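Local coordinates for protein macromomycin (Streptomyces macromomyceticus, PDB 2MCM) that binds non-covalently the cytotoxic chromophore of the antibiotic auromomycin, which itself intercalates weakly into DNA and causes single- and double-strand breaks, at residues V4-A9 against A105-T110; T17-A22 against K61-L66; P41-C46 against A74-D79. All coordinates share one frame; numbering follows the deposited sequence. Where two conformers were deposited one is given.

Contact 1: residues V4-A9 against A105-T110; sequences VTVTPA and AAQAIT
Ala105 meets Val4 at the start of this contact, with Ala105 CB 3.9 Å from Val4 CG1. Val4 was modelled in two conformers, so this packing is tentative; in the one described, CG1 also touches the backbone of Ala106.

Gln107 carries most of the polar contact. Its CG is anti to the backbone N (chi1 175°), and the chain runs extended from there. The terminal amide thus reaches across to strand 3-7. Val6 N donates to Gln107 OE1 at 2.9 Å, approaching from above the amide carbonyl, 45° out of its plane. The other end of the amide turns to Ala9, whose CB is 3.4 Å from Gln107 NE2. NE2 donates its hydrogen bond to a water at 3.3 Å, and that water donates to Val6 O at 2.9 Å. Lower on the chain, Gln107 CB packs on Val6 CG2, the two side chains sliding past each other in opposite directions.

Ile109 comes next. Its CG2 touches Val6 CG1 at 4.1 Å, the two side chains crossing at about a right angle. Ile109 CA makes a C-H contact to Ala9 O. The same oxygen accepts from Thr110 N at 3.0 Å, in the carbonyl plane. Thr110 OG1 makes a weak hydrogen bond with Gly11 N.

The two strands lie in different sheets of this immunoglobulin-like fold. Thr5 and Thr7 are backbone hydrogen-bonded to strand 16-23, while Gln107 pairs through its backbone with Ala95. The Gln107 side chain stands in for a strand partner at the outer edge of strand 3-7. One amide serves both polar groups of the Val6 backbone, directly at N and through water at O.

Contact 2: residues T17-A22 against K61-L66; sequences TVTVSA and KITAQL
Val18 pairs with Leu66, Val20 with Ala64 and Ala22 with Ile62 in a regular antiparallel beta ladder. Each is a hydrogen-bonded pair, giving six backbone bonds in all. The shortest runs from Val20 N to Ala64 O at 2.7 Å. The longest, from Ile62 N to Ala22 O at 3.2 Å, lies at the end of the ladder. C-H contacts such as Thr19 CA to Ala64 O fill in between.

Side chains alternate across the sheet. Val18, Val20, Ala22, Ile62, Ala64 and Leu66 share the buried face, where Val20 CG2 lies 4.2 Å from Leu66 CB. The other face carries Thr19, Ser21, Thr63 and Gln65. There Thr19 CG2 and Thr63 CG2 meet at 3.6 Å. Each of these methyls is anti to its own backbone N. At the Leu66 end of the ladder, Thr17 CG2 sits 3.6 Å from Gln65 OE1.

Strand 16-23 is the middle of a three-stranded sheet, and strand 3-7 flanks its other edge. Ala22 and Ile62 pack on Leu97 of the facing sheet, and Leu66 packs on Ala95. Just ahead of strand 62-68, Lys61 N is hydrogen-bonded to Asp57 OD1. At that end a water lies 3.1 Å from both Ala22 O, to which it donates, and Thr63 OG1.

Contact 3: residues P41-C46 against A74-D79; sequences PGVIGC and AVVGAD. Unlike the reference sequence in segment 74-79: Asp79 (reference Asn).
Val75 and Cys46 meet through their flat peptide groups, with no aromatic ring in the contact. Cys46 N lies in the plane of the Val75 carbonyl and donates to Val75 O at 3.0 Å. The return bond, from Val75 N to Cys46 O at 2.9 Å, is tilted 21° from the carbonyl plane. Val75 CG2 also packs near Cys46 O, at 3.5 Å. The two bonds make one antiparallel hydrogen-bonded pair, with the side chains of Cys46 and Val75 on the same face of the sheet.

Gly45 has no side chain, and its neighbours close in on the backbone. Ala74 CB lies 4.0 Å from Gly45 C, and Val76 CG1 is 3.8 Å from Gly45 CA. Gly45 CA also makes a C-H contact to Val75 O.

Farther along, the strands splay apart. Val43 CG1, anti to its backbone N (chi1 179°), still reaches Val76 CG1 at 3.7 Å, and the two side chains cross obliquely. A water bridges the backbones here. It donates to Ile44 O at 2.8 Å and accepts from Gly77 N.

Strand 43-47 lies between strands 30-40 and 71-76. Cys46 SG is joined to Cys36 SG by a disulfide, Gly45 is backbone hydrogen-bonded to Ala37, and Val76 touches Val39 of strand 30-40. As in neocarzinostatin, this region probably borders the chromophore cleft. Diol molecules near Ile44, probably from the crystallisation liquor, are consistent with a pocket there. On the other side, Ala74 packs on Val86 and Val76 on Trp83 of strand 81-87.

The chain enters through strand 3-7, which closes onto strand 104-109 only near the C terminus. Contact 1 therefore encloses nearly the whole protein, and contacts 2 and 3 nest inside it. Strand 16-23 follows and pairs with strand 62-68. Within that loop strand 43-47 is laid down, but its partner, strand 71-76, comes after strand 62-68, so contacts 2 and 3 cross along the chain. Contacts 1 and 2 touch, because strands 3-7 and 16-23 are sheet neighbours. Contact 3 lies across the chain's centre, its own centre about 19 Å from that of contact 1. Contact 2 pairs two strands of the three-stranded sheet, contact 1 joins it to the larger sheet, and contact 3 links two hairpins of the latter.

Contact 1: residues V4-A9 against A105-T110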
ATOM      1  N   VAL A   4      -7.475   0.879  -8.439  1.00 14.36           N
ATOM      2  CA  VAL A   4      -7.297  -0.159  -7.366  1.00 14.64           C
ATOM      3  C   VAL A   4      -8.572  -0.142  -6.504  1.00 15.63           C
ATOM      4  O   VAL A   4      -9.215   0.913  -6.328  1.00 14.57           O
ATOM      5  CB  VAL A   4      -6.079   0.209  -6.491  1.00 15.61           C
ATOM      6  CG1 VAL A   4      -6.416   1.336  -5.527  0.75 15.94           C
ATOM      7  CG2 VAL A   4      -5.579  -1.024  -5.726  0.75 15.94           C
ATOM      8  N   THR A   5      -8.873  -1.277  -5.953  1.00 13.34           N
ATOM      9  CA  THR A   5      -9.970  -1.439  -5.003  1.00 14.01           C
ATOM     10  C   THR A   5      -9.353  -2.245  -3.823  1.00 12.96           C
ATOM     11  O   THR A   5      -8.553  -3.136  -4.112  1.00 13.83           O
ATOM     12  CB  THR A   5     -11.106  -2.286  -5.707  1.00 15.85           C
ATOM     13  OG1 THR A   5     -12.233  -2.030  -4.757  0.50 17.12           O
ATOM     14  CG2 THR A   5     -10.841  -3.739  -5.877  0.50 14.97           C
ATOM     15  N   VAL A   6      -9.623  -1.831  -2.635  1.00 11.00           N
ATOM     16  CA  VAL A   6      -9.138  -2.553  -1.403  1.00 11.23           C
ATOM     17  C   VAL A   6     -10.389  -3.036  -0.677  1.00 14.04           C
ATOM     18  O   VAL A   6     -11.264  -2.203  -0.395  1.00 13.34           O
ATOM     19  CB  VAL A   6      -8.316  -1.629  -0.572  1.00 11.32           C
ATOM     20  CG1 VAL A   6      -7.853  -2.291   0.762  1.00 12.37           C
ATOM     21  CG2 VAL A   6      -7.089  -1.050  -1.271  1.00 12.09           C
ATOM     22  N   THR A   7     -10.428  -4.357  -0.421  1.00 12.87           N
ATOM     23  CA  THR A   7     -11.636  -4.884   0.251  1.00 15.71           C
ATOM     24  C   THR A   7     -11.299  -5.789   1.424  1.00 14.63           C
ATOM     25  O   THR A   7     -10.506  -6.700   1.198  1.00 15.00           O
ATOM     26  CB  THR A   7     -12.361  -5.840  -0.813  1.00 17.79           C
ATOM     27  OG1 THR A   7     -12.630  -5.045  -1.994  1.00 20.73           O
ATOM     28  CG2 THR A   7     -13.640  -6.407  -0.194  1.00 20.09           C
ATOM     29  N   PRO A   8     -11.811  -5.534   2.595  1.00 13.61           N
ATOM     30  CA  PRO A   8     -12.655  -4.393   2.941  1.00 12.03           C
ATOM     31  C   PRO A   8     -11.705  -3.179   3.103  1.00 12.45           C
ATOM     32  O   PRO A   8     -10.464  -3.360   3.144  1.00 11.24           O
ATOM     33  CB  PRO A   8     -13.242  -4.722   4.321  1.00 14.85           C
ATOM     34  CG  PRO A   8     -12.463  -5.871   4.853  1.00 15.48           C
ATOM     35  CD  PRO A   8     -11.536  -6.420   3.764  1.00 14.54           C
ATOM     36  N   ALA A   9     -12.271  -1.975   3.179  1.00 12.65           N
ATOM     37  CA  ALA A   9     -11.376  -0.793   3.354  1.00 12.17           C
ATOM     38  C   ALA A   9     -11.724   0.029   4.572  1.00 12.76           C
ATOM     39  O   ALA A   9     -10.969   0.975   4.894  1.00 14.39           O
ATOM     40  CB  ALA A   9     -11.522   0.123   2.111  1.00 14.15           C
ATOM     41  N   ALA A 105      -1.763   3.209  -7.894  1.00 10.89           N
ATOM     42  CA  ALA A 105      -2.957   3.856  -7.306  1.00 11.26           C
ATOM     43  C   ALA A 105      -3.048   3.429  -5.843  1.00 11.44           C
ATOM     44  O   ALA A 105      -2.368   2.415  -5.469  1.00 10.67           O
ATOM     45  CB  ALA A 105      -4.159   3.293  -8.063  1.00 12.23           C
ATOM     46  N   ALA A 106      -3.824   4.086  -5.052  1.00  9.23           N
ATOM     47  CA  ALA A 106      -3.972   3.770  -3.644  1.00 10.21           C
ATOM     48  C   ALA A 106      -5.382   4.130  -3.205  1.00 10.42           C
ATOM     49  O   ALA A 106      -6.113   4.933  -3.821  1.00 11.70           O
ATOM     50  CB  ALA A 106      -2.934   4.464  -2.753  1.00 11.95           C
ATOM     51  N   GLN A 107      -5.842   3.487  -2.126  1.00  9.38           N
ATOM     52  CA  GLN A 107      -7.151   3.757  -1.552  1.00  8.06           C
ATOM     53  C   GLN A 107      -7.048   4.055  -0.080  1.00  8.61           C
ATOM     54  O   GLN A 107      -6.360   3.220   0.656  1.00  7.31           O
ATOM     55  CB  GLN A 107      -8.116   2.618  -1.816  1.00  9.33           C
ATOM     56  CG  GLN A 107      -9.471   2.806  -1.130  1.00 12.73           C
ATOM     57  CD  GLN A 107     -10.451   1.753  -1.558  1.00 16.22           C
ATOM     58  OE1 GLN A 107     -10.347   0.955  -2.474  1.00 17.32           O
ATOM     59  NE2 GLN A 107     -11.614   1.759  -0.905  1.00 19.15           N
ATOM     60  N   ALA A 108      -7.540   5.097   0.503  1.00  7.64           N
ATOM     61  CA  ALA A 108      -7.475   5.425   1.938  1.00  9.25           C
ATOM     62  C   ALA A 108      -8.309   4.315   2.687  1.00  8.38           C
ATOM     63  O   ALA A 108      -9.300   3.828   2.164  1.00  9.99           O
ATOM     64  CB  ALA A 108      -8.172   6.800   2.068  1.00  9.93           C
ATOM     65  N   ILE A 109      -7.711   3.951   3.846  1.00  9.88           N
ATOM     66  CA  ILE A 109      -8.444   2.879   4.618  1.00  9.00           C
ATOM     67  C   ILE A 109      -8.633   3.466   6.009  1.00  9.97           C
ATOM     68  O   ILE A 109      -7.952   4.401   6.457  1.00 10.93           O
ATOM     69  CB  ILE A 109      -7.568   1.577   4.625  1.00  9.62           C
ATOM     70  CG1 ILE A 109      -6.224   1.948   5.273  1.00  9.64           C
ATOM     71  CG2 ILE A 109      -7.508   0.930   3.245  1.00 11.48           C
ATOM     72  CD1 ILE A 109      -5.330   0.632   5.480  1.00 11.07           C
ATOM     73  N   THR A 110      -9.584   2.850   6.760  1.00  9.76           N
ATOM     74  CA  THR A 110      -9.808   3.316   8.115  1.00 11.53           C
ATOM     75  C   THR A 110      -9.937   2.077   9.048  1.00 11.13           C
ATOM     76  O   THR A 110     -10.399   1.050   8.596  1.00 11.60           O
ATOM     77  CB  THR A 110     -11.111   4.161   8.281  1.00 14.49           C
ATOM     78  OG1 THR A 110     -12.240   3.303   8.071  1.00 17.54           O
ATOM     79  CG2 THR A 110     -11.190   5.341   7.258  1.00 15.35           C
TER
HETATM   80  O   HOH W   1     -13.713  -0.759  -0.823  1.00 35.09           O

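Contact 2: residues T17-A22 against K61-L66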
ATOM      1  N   THR A  17      -6.302  -9.067   7.132  1.00  9.18           N
ATOM      2  CA  THR A  17      -5.833  -9.265   5.763  1.00  9.40           C
ATOM      3  C   THR A  17      -6.827  -8.574   4.840  1.00 11.69           C
ATOM      4  O   THR A  17      -8.025  -8.874   4.968  1.00 12.11           O
ATOM      5  CB  THR A  17      -5.802 -10.801   5.338  1.00 11.73           C
ATOM      6  OG1 THR A  17      -4.813 -11.373   6.210  1.00 12.61           O
ATOM      7  CG2 THR A  17      -5.330 -10.950   3.867  1.00 13.03           C
ATOM      8  N   VAL A  18      -6.339  -7.726   3.922  1.00  9.94           N
ATOM      9  CA  VAL A  18      -7.326  -7.124   2.953  1.00 10.80           C
ATOM     10  C   VAL A  18      -6.920  -7.597   1.561  1.00  9.15           C
ATOM     11  O   VAL A  18      -5.768  -8.120   1.415  1.00 10.31           O
ATOM     12  CB  VAL A  18      -7.308  -5.601   3.063  1.00 10.34           C
ATOM     13  CG1 VAL A  18      -7.712  -5.058   4.427  1.00 12.46           C
ATOM     14  CG2 VAL A  18      -5.989  -4.987   2.635  1.00 11.71           C
ATOM     15  N   THR A  19      -7.765  -7.473   0.567  1.00 10.08           N
ATOM     16  CA  THR A  19      -7.380  -7.886  -0.776  1.00 10.85           C
ATOM     17  C   THR A  19      -7.203  -6.581  -1.628  1.00 10.44           C
ATOM     18  O   THR A  19      -8.171  -5.797  -1.556  1.00 11.05           O
ATOM     19  CB  THR A  19      -8.492  -8.776  -1.425  1.00 13.33           C
ATOM     20  OG1 THR A  19      -8.591  -9.975  -0.561  1.00 15.64           O
ATOM     21  CG2 THR A  19      -8.211  -9.114  -2.902  1.00 13.77           C
ATOM     22  N   VAL A  20      -6.098  -6.486  -2.248  1.00 10.07           N
ATOM     23  CA  VAL A  20      -5.854  -5.288  -3.142  1.00 10.05           C
ATOM     24  C   VAL A  20      -6.066  -5.775  -4.555  1.00 10.51           C
ATOM     25  O   VAL A  20      -5.330  -6.688  -4.990  1.00 11.99           O
ATOM     26  CB  VAL A  20      -4.442  -4.773  -2.933  1.00 11.26           C
ATOM     27  CG1 VAL A  20      -4.157  -3.562  -3.878  1.00 12.27           C
ATOM     28  CG2 VAL A  20      -4.148  -4.379  -1.509  1.00 11.76           C
ATOM     29  N   SER A  21      -6.997  -5.262  -5.311  1.00 10.78           N
ATOM     30  CA  SER A  21      -7.284  -5.641  -6.697  1.00 12.49           C
ATOM     31  C   SER A  21      -7.016  -4.403  -7.596  1.00 12.59           C
ATOM     32  O   SER A  21      -7.631  -3.357  -7.333  1.00 13.48           O
ATOM     33  CB  SER A  21      -8.715  -6.030  -7.015  1.00 16.17           C
ATOM     34  OG  SER A  21      -9.086  -7.055  -6.107  1.00 22.21           O
ATOM     35  N   ALA A  22      -6.123  -4.667  -8.523  1.00 10.83           N
ATOM     36  CA  ALA A  22      -5.789  -3.510  -9.430  1.00 11.87           C
ATOM     37  C   ALA A  22      -5.966  -3.942 -10.844  1.00 11.73           C
ATOM     38  O   ALA A  22      -5.839  -5.107 -11.244  1.00 12.68           O
ATOM     39  CB  ALA A  22      -4.362  -3.093  -9.112  1.00 11.64           C
ATOM     40  N   LYS A  61      -3.586  -6.949 -14.626  1.00 13.23           N
ATOM     41  CA  LYS A  61      -4.147  -7.035 -13.291  1.00 13.61           C
ATOM     42  C   LYS A  61      -3.162  -7.630 -12.269  1.00 12.43           C
ATOM     43  O   LYS A  61      -2.216  -8.357 -12.544  1.00 12.86           O
ATOM     44  CB  LYS A  61      -5.304  -8.102 -13.338  1.00 17.54           C
ATOM     45  CG  LYS A  61      -6.453  -7.587 -14.154  1.00 22.04           C
ATOM     46  CD  LYS A  61      -7.720  -8.447 -14.039  1.00 26.94           C
ATOM     47  CE  LYS A  61      -7.622  -9.533 -15.104  1.00 30.11           C
ATOM     48  NZ  LYS A  61      -7.167 -10.833 -14.462  1.00 32.37           N
ATOM     49  N   ILE A  62      -3.491  -7.275 -11.047  1.00 12.34           N
ATOM     50  CA  ILE A  62      -2.842  -7.818  -9.866  1.00 12.60           C
ATOM     51  C   ILE A  62      -3.958  -8.001  -8.820  1.00 13.58           C
ATOM     52  O   ILE A  62      -4.813  -7.109  -8.628  1.00 13.77           O
ATOM     53  CB  ILE A  62      -1.752  -6.897  -9.235  1.00 11.65           C
ATOM     54  CG1 ILE A  62      -0.466  -7.015 -10.090  1.00 11.03           C
ATOM     55  CG2 ILE A  62      -1.556  -7.286  -7.729  1.00 12.99           C
ATOM     56  CD1 ILE A  62       0.635  -6.055  -9.579  1.00 12.33           C
ATOM     57  N   THR A  63      -3.904  -9.171  -8.146  1.00 12.95           N
ATOM     58  CA  THR A  63      -4.860  -9.366  -7.012  1.00 12.88           C
ATOM     59  C   THR A  63      -3.916  -9.866  -5.892  1.00 13.58           C
ATOM     60  O   THR A  63      -3.296 -10.928  -6.178  1.00 15.70           O
ATOM     61  CB  THR A  63      -6.004 -10.385  -7.226  1.00 14.56           C
ATOM     62  OG1 THR A  63      -6.807  -9.882  -8.307  1.00 18.16           O
ATOM     63  CG2 THR A  63      -6.898 -10.440  -5.939  1.00 16.40           C
ATOM     64  N   ALA A  64      -3.815  -9.141  -4.816  1.00 12.01           N
ATOM     65  CA  ALA A  64      -2.915  -9.537  -3.742  1.00 11.61           C
ATOM     66  C   ALA A  64      -3.512  -9.338  -2.366  1.00 12.04           C
ATOM     67  O   ALA A  64      -4.294  -8.430  -2.106  1.00 12.01           O
ATOM     68  CB  ALA A  64      -1.645  -8.640  -3.815  1.00 12.60           C
ATOM     69  N   GLN A  65      -3.052 -10.190  -1.457  1.00 10.29           N
ATOM     70  CA  GLN A  65      -3.437 -10.091  -0.042  1.00 11.13           C
ATOM     71  C   GLN A  65      -2.411  -9.234   0.647  1.00  9.39           C
ATOM     72  O   GLN A  65      -1.180  -9.449   0.415  1.00 11.79           O
ATOM     73  CB  GLN A  65      -3.521 -11.501   0.625  1.00 12.79           C
ATOM     74  CG  GLN A  65      -4.695 -12.278   0.047  1.00 16.35           C
ATOM     75  CD  GLN A  65      -4.994 -13.497   0.932  1.00 20.85           C
ATOM     76  OE1 GLN A  65      -4.340 -13.843   1.927  1.00 22.06           O
ATOM     77  NE2 GLN A  65      -6.041 -14.166   0.481  1.00 23.48           N
ATOM     78  N   LEU A  66      -2.808  -8.386   1.539  1.00  7.53           N
ATOM     79  CA  LEU A  66      -1.959  -7.519   2.301  1.00  7.55           C
ATOM     80  C   LEU A  66      -2.415  -7.495   3.765  1.00  8.77           C
ATOM     81  O   LEU A  66      -3.605  -7.249   3.966  1.00  8.88           O
ATOM     82  CB  LEU A  66      -2.003  -6.060   1.668  1.00  9.77           C
ATOM     83  CG  LEU A  66      -1.221  -5.026   2.434  1.00 10.12           C
ATOM     84  CD1 LEU A  66       0.269  -5.222   2.376  1.00 11.08           C
ATOM     85  CD2 LEU A  66      -1.563  -3.602   1.915  1.00 10.85           C
TER
HETATM   86  O   HOH W   2      -5.138 -14.148   5.265  1.00 24.40           O
HETATM   87  O   HOH W   3      -7.614  -7.464 -10.153  1.00 29.99           O

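Contact 3: residues P41-C46 against A74-D79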
ATOM      1  N   PRO A  41       5.080  16.289   4.550  1.00 30.58           N
ATOM      2  CA  PRO A  41       4.659  16.812   3.249  1.00 30.51           C
ATOM      3  C   PRO A  41       5.703  16.433   2.240  1.00 30.02           C
ATOM      4  O   PRO A  41       6.907  16.672   2.458  1.00 31.36           O
ATOM      5  CB  PRO A  41       4.439  18.288   3.558  1.00 31.28           C
ATOM      6  CG  PRO A  41       3.868  18.219   4.997  1.00 31.53           C
ATOM      7  CD  PRO A  41       4.753  17.175   5.672  1.00 31.39           C
ATOM      8  N   GLY A  42       5.277  15.767   1.185  1.00 30.24           N
ATOM      9  CA  GLY A  42       6.119  15.286   0.093  1.00 28.73           C
ATOM     10  C   GLY A  42       6.860  13.983   0.393  1.00 28.03           C
ATOM     11  O   GLY A  42       7.548  13.423  -0.521  1.00 29.41           O
ATOM     12  N   VAL A  43       6.716  13.482   1.610  1.00 25.79           N
ATOM     13  CA  VAL A  43       7.403  12.229   1.987  1.00 21.91           C
ATOM     14  C   VAL A  43       6.382  11.164   2.490  1.00 17.09           C
ATOM     15  O   VAL A  43       5.730  11.336   3.499  1.00 18.04           O
ATOM     16  CB  VAL A  43       8.398  12.521   3.149  1.00 23.08           C
ATOM     17  CG1 VAL A  43       9.113  11.239   3.585  1.00 23.06           C
ATOM     18  CG2 VAL A  43       9.361  13.657   2.834  1.00 23.55           C
ATOM     19  N   ILE A  44       6.375  10.122   1.716  1.00 15.77           N
ATOM     20  CA  ILE A  44       5.513   8.940   2.000  1.00 14.72           C
ATOM     21  C   ILE A  44       6.381   7.885   2.723  1.00 13.71           C
ATOM     22  O   ILE A  44       7.524   7.651   2.346  1.00 14.36           O
ATOM     23  CB  ILE A  44       4.977   8.373   0.674  1.00 16.14           C
ATOM     24  CG1 ILE A  44       4.042   9.451  -0.002  1.00 16.25           C
ATOM     25  CG2 ILE A  44       4.229   7.035   0.818  1.00 17.10           C
ATOM     26  CD1 ILE A  44       3.610   8.932  -1.417  0.70 17.22           C
ATOM     27  N   GLY A  45       5.769   7.343   3.795  1.00 11.32           N
ATOM     28  CA  GLY A  45       6.505   6.257   4.517  1.00 10.32           C
ATOM     29  C   GLY A  45       5.618   5.009   4.455  1.00 11.30           C
ATOM     30  O   GLY A  45       4.381   5.154   4.554  1.00 11.11           O
ATOM     31  N   CYS A  46       6.125   3.797   4.351  1.00  8.73           N
ATOM     32  CA  CYS A  46       5.301   2.584   4.253  1.00  9.12           C
ATOM     33  C   CYS A  46       5.848   1.494   5.232  1.00  9.60           C
ATOM     34  O   CYS A  46       6.994   1.621   5.668  1.00 10.15           O
ATOM     35  CB  CYS A  46       5.375   1.981   2.854  1.00  9.18           C
ATOM     36  SG  CYS A  46       4.929   3.198   1.556  1.00 10.29           S
ATOM     37  N   ALA A  74       7.212   3.145   9.953  1.00 13.32           N
ATOM     38  CA  ALA A  74       7.336   3.521   8.528  1.00 14.27           C
ATOM     39  C   ALA A  74       8.807   3.635   8.119  1.00 14.04           C
ATOM     40  O   ALA A  74       9.613   4.049   8.973  1.00 14.12           O
ATOM     41  CB  ALA A  74       6.644   4.871   8.348  1.00 12.60           C
ATOM     42  N   VAL A  75       9.064   3.232   6.870  1.00 11.68           N
ATOM     43  CA  VAL A  75      10.415   3.415   6.292  1.00 13.14           C
ATOM     44  C   VAL A  75      10.211   4.426   5.103  1.00 13.13           C
ATOM     45  O   VAL A  75       9.079   4.395   4.556  1.00 14.17           O
ATOM     46  CB  VAL A  75      11.119   2.147   5.888  1.00 15.61           C
ATOM     47  CG1 VAL A  75      11.152   1.158   7.070  1.00 17.09           C
ATOM     48  CG2 VAL A  75      10.405   1.453   4.732  1.00 14.77           C
ATOM     49  N   VAL A  76      11.224   5.248   4.894  1.00 12.55           N
ATOM     50  CA  VAL A  76      11.126   6.250   3.776  1.00 14.34           C
ATOM     51  C   VAL A  76      12.278   6.117   2.810  1.00 18.23           C
ATOM     52  O   VAL A  76      13.385   5.662   3.160  1.00 18.70           O
ATOM     53  CB  VAL A  76      11.106   7.671   4.429  1.00 14.51           C
ATOM     54  CG1 VAL A  76       9.826   7.932   5.201  1.00 13.92           C
ATOM     55  CG2 VAL A  76      12.332   7.951   5.272  1.00 14.52           C
ATOM     56  N   GLY A  77      12.082   6.530   1.563  1.00 20.90           N
ATOM     57  CA  GLY A  77      13.158   6.518   0.563  1.00 25.17           C
ATOM     58  C   GLY A  77      13.308   5.137  -0.036  1.00 27.96           C
ATOM     59  O   GLY A  77      12.592   4.207   0.312  1.00 29.01           O
ATOM     60  N   ALA A  78      14.306   5.035  -0.926  1.00 31.54           N
ATOM     61  CA  ALA A  78      14.572   3.766  -1.629  1.00 33.71           C
ATOM     62  C   ALA A  78      15.442   2.804  -0.868  1.00 34.64           C
ATOM     63  O   ALA A  78      15.459   1.586  -1.143  1.00 36.25           O
ATOM     64  CB  ALA A  78      15.192   4.120  -2.997  1.00 34.69           C
ATOM     65  N   ASP A  79      16.150   3.312   0.100  1.00 35.26           N
ATOM     66  CA  ASP A  79      17.044   2.448   0.924  1.00 35.51           C
ATOM     67  C   ASP A  79      16.299   1.923   2.139  1.00 34.82           C
ATOM     68  O   ASP A  79      16.845   1.129   2.943  1.00 35.33           O
ATOM     69  CB  ASP A  79      18.412   3.101   1.053  0.75 36.40           C
ATOM     70  CG  ASP A  79      18.961   3.464  -0.331  0.75 37.69           C
ATOM     71  OD1 ASP A  79      19.522   2.657  -1.092  0.75 38.18           O
ATOM     72  OD2 ASP A  79      18.787   4.642  -0.712  0.75 38.22           O
TER
HETATM   73  O   HOH W   4       9.502   6.862   0.473  1.00 36.55           O